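PDB 4L1M: E3 ubiquitin-protein ligase HERC2 from Homo sapiens, which probably transfers ubiquitin to substrate proteins as a HECT-type E3 ligase, here represented by its first RCC1-like beta-propeller domain. Local coordinates for residues L53-I58 with F376-C381. Sequence-based numbering, arbitrary orientation.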
ATOM      1  N   LEU A  53      -8.136  19.119   7.465  1.00 52.26           N
ATOM      2  CA  LEU A  53      -6.717  18.847   7.577  1.00 49.80           C
ATOM      3  C   LEU A  53      -5.925  19.184   6.311  1.00 49.71           C
ATOM      4  O   LEU A  53      -4.742  19.506   6.389  1.00 48.45           O
ATOM      5  CB  LEU A  53      -6.493  17.374   7.896  1.00 47.45           C
ATOM      6  CG  LEU A  53      -7.252  16.710   9.050  1.00 47.15           C
ATOM      7  CD1 LEU A  53      -6.585  15.376   9.366  1.00 45.84           C
ATOM      8  CD2 LEU A  53      -7.310  17.557  10.301  1.00 48.70           C
ATOM      9  N   GLY A  54      -6.569  19.106   5.146  1.00 50.14           N
ATOM     10  CA  GLY A  54      -5.837  19.209   3.885  1.00 49.91           C
ATOM     11  C   GLY A  54      -5.082  17.920   3.646  1.00 48.01           C
ATOM     12  O   GLY A  54      -3.877  17.830   3.891  1.00 46.95           O
ATOM     13  N   VAL A  55      -5.800  16.918   3.160  1.00 47.79           N
ATOM     14  CA  VAL A  55      -5.257  15.560   3.003  1.00 46.79           C
ATOM     15  C   VAL A  55      -4.360  15.435   1.768  1.00 48.43           C
ATOM     16  O   VAL A  55      -4.730  15.889   0.676  1.00 50.75           O
ATOM     17  CB  VAL A  55      -6.392  14.542   2.919  1.00 44.97           C
ATOM     18  CG1 VAL A  55      -5.846  13.145   2.806  1.00 43.07           C
ATOM     19  CG2 VAL A  55      -7.275  14.648   4.143  1.00 45.32           C
ATOM     20  N   THR A  56      -3.165  14.873   1.958  1.00 48.35           N
ATOM     21  CA  THR A  56      -2.254  14.580   0.844  1.00 49.14           C
ATOM     22  C   THR A  56      -2.078  13.077   0.705  1.00 49.53           C
ATOM     23  O   THR A  56      -1.801  12.586  -0.391  1.00 48.65           O
ATOM     24  CB  THR A  56      -0.866  15.268   0.985  1.00 49.66           C
ATOM     25  OG1 THR A  56      -0.151  14.740   2.117  1.00 51.42           O
ATOM     26  CG2 THR A  56      -1.018  16.754   1.157  1.00 51.41           C
ATOM     27  N   GLN A  57      -2.219  12.360   1.821  1.00 49.02           N
ATOM     28  CA  GLN A  57      -2.051  10.924   1.860  1.00 48.95           C
ATOM     29  C   GLN A  57      -2.883  10.288   2.965  1.00 48.42           C
ATOM     30  O   GLN A  57      -3.112  10.909   3.994  1.00 50.73           O
ATOM     31  CB  GLN A  57      -0.587  10.631   2.145  1.00 51.11           C
ATOM     32  CG  GLN A  57       0.052   9.526   1.352  1.00 53.10           C
ATOM     33  CD  GLN A  57       1.568   9.634   1.506  1.00 54.60           C
ATOM     34  OE1 GLN A  57       2.193  10.648   1.085  1.00 56.85           O
ATOM     35  NE2 GLN A  57       2.158   8.654   2.142  1.00 50.80           N
ATOM     36  N   ILE A  58      -3.320   9.052   2.745  1.00 46.27           N
ATOM     37  CA  ILE A  58      -3.963   8.266   3.762  1.00 45.11           C
ATOM     38  C   ILE A  58      -3.392   6.851   3.741  1.00 43.31           C
ATOM     39  O   ILE A  58      -3.390   6.207   2.707  1.00 42.82           O
ATOM     40  CB  ILE A  58      -5.485   8.170   3.512  1.00 47.85           C
ATOM     41  CG1 ILE A  58      -6.132   9.526   3.711  1.00 48.23           C
ATOM     42  CG2 ILE A  58      -6.116   7.116   4.437  1.00 49.06           C
ATOM     43  CD1 ILE A  58      -7.631   9.545   3.544  1.00 49.70           C
ATOM     44  N   PHE A 376     -11.330   5.205   0.369  1.00 43.51           N
ATOM     45  CA  PHE A 376     -11.315   6.665   0.411  1.00 44.04           C
ATOM     46  C   PHE A 376     -10.819   7.238  -0.906  1.00 44.23           C
ATOM     47  O   PHE A 376     -10.011   6.624  -1.598  1.00 43.68           O
ATOM     48  CB  PHE A 376     -10.395   7.159   1.507  1.00 44.13           C
ATOM     49  CG  PHE A 376     -10.763   6.683   2.876  1.00 45.03           C
ATOM     50  CD1 PHE A 376     -11.617   7.420   3.675  1.00 46.61           C
ATOM     51  CD2 PHE A 376     -10.232   5.497   3.380  1.00 44.65           C
ATOM     52  CE1 PHE A 376     -11.948   6.992   4.954  1.00 46.90           C
ATOM     53  CE2 PHE A 376     -10.561   5.066   4.657  1.00 45.42           C
ATOM     54  CZ  PHE A 376     -11.420   5.820   5.445  1.00 46.27           C
ATOM     55  N   ALA A 377     -11.318   8.418  -1.243  1.00 45.52           N
ATOM     56  CA  ALA A 377     -10.870   9.139  -2.415  1.00 46.20           C
ATOM     57  C   ALA A 377     -10.898  10.620  -2.091  1.00 47.64           C
ATOM     58  O   ALA A 377     -11.877  11.086  -1.503  1.00 49.85           O
ATOM     59  CB  ALA A 377     -11.777   8.840  -3.605  1.00 47.20           C
ATOM     60  N   TRP A 378      -9.852  11.356  -2.482  1.00 46.87           N
ATOM     61  CA  TRP A 378      -9.836  12.790  -2.262  1.00 48.33           C
ATOM     62  C   TRP A 378      -9.406  13.619  -3.470  1.00 50.11           C
ATOM     63  O   TRP A 378      -8.573  13.202  -4.281  1.00 51.03           O
ATOM     64  CB  TRP A 378      -8.970  13.143  -1.046  1.00 46.75           C
ATOM     65  CG  TRP A 378      -7.543  12.729  -1.159  1.00 44.61           C
ATOM     66  CD1 TRP A 378      -6.490  13.500  -1.548  1.00 44.28           C
ATOM     67  CD2 TRP A 378      -7.002  11.432  -0.852  1.00 43.17           C
ATOM     68  NE1 TRP A 378      -5.326  12.759  -1.531  1.00 43.61           N
ATOM     69  CE2 TRP A 378      -5.611  11.492  -1.092  1.00 42.31           C
ATOM     70  CE3 TRP A 378      -7.561  10.228  -0.408  1.00 42.04           C
ATOM     71  CZ2 TRP A 378      -4.781  10.404  -0.915  1.00 41.42           C
ATOM     72  CZ3 TRP A 378      -6.736   9.142  -0.237  1.00 41.20           C
ATOM     73  CH2 TRP A 378      -5.353   9.231  -0.492  1.00 41.21           C
ATOM     74  N   SER A 379      -9.972  14.814  -3.545  1.00 51.80           N
ATOM     75  CA  SER A 379      -9.536  15.826  -4.480  1.00 55.13           C
ATOM     76  C   SER A 379      -8.326  16.543  -3.882  1.00 55.75           C
ATOM     77  O   SER A 379      -7.892  16.216  -2.796  1.00 52.75           O
ATOM     78  CB  SER A 379     -10.660  16.834  -4.746  1.00 56.98           C
ATOM     79  OG  SER A 379     -11.063  17.460  -3.537  1.00 57.17           O
ATOM     80  N   SER A 380      -7.782  17.520  -4.599  1.00 58.63           N
ATOM     81  CA  SER A 380      -6.580  18.194  -4.133  1.00 59.41           C
ATOM     82  C   SER A 380      -6.892  19.223  -3.054  1.00 61.54           C
ATOM     83  O   SER A 380      -7.955  19.864  -3.088  1.00 63.56           O
ATOM     84  CB  SER A 380      -5.870  18.851  -5.299  1.00 60.90           C
ATOM     85  OG  SER A 380      -4.946  19.797  -4.816  1.00 62.38           O
ATOM     86  N   CYS A 381      -5.963  19.382  -2.107  1.00 62.30           N
ATOM     87  CA  CYS A 381      -6.093  20.390  -1.043  1.00 65.26           C
ATOM     88  C   CYS A 381      -5.429  21.728  -1.259  1.00 70.92           C
ATOM     89  O   CYS A 381      -5.451  22.544  -0.334  1.00 71.88           O
ATOM     90  CB  CYS A 381      -5.550  19.884   0.273  1.00 63.57           C
ATOM     91  SG  CYS A 381      -3.756  19.656   0.329  1.00 65.09           S
TER
HETATM   92  O   HOH W   1      -3.026  13.608  -2.594  1.00 37.59           O
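Trp378 fills the seam between two neighbouring blades of the RCC1-like beta-propeller, reaching from strand 374-379 to Val55, Thr56 and Ile58 on strand 55-60. One face of its indole takes a CH-pi contact from Val55, whose CG1 stands 4.2 Å from the centroid of the five-membered ring and 6° off the ring normal. Ile58 passes the rim of the six-membered ring above its plane, on the same side as Val55; Ile58 and Trp378 run in opposite directions, with Ile58 CD1 3.9 Å from Trp378 CZ3. The same methyl lies 4.2 Å from Phe376 CB. No direct hydrogen bond joins the segments. Instead, a water at the indole edge, in its plane, accepts from Trp378 NE1 at 2.7 Å and donates to Thr56 O at 2.7 Å, so the buried indole N-H is satisfied. Trp378 belongs to the blade that closes the ring, in which N-terminal strand 27-31 pairs with C-terminal strand 374-379; strand 55-60 opens the next blade, whose Phe65 meets the Phe376 ring. Cys381 CB rests 3.7 Å from Gly54 CA. With SG between the backbone N and carbonyl carbon (chi1 68°), the sulfur sits 4.1 Å from Thr56 CG2. Gln25 NE2 hydrogen-bonds both Val55 O and Ser379 O.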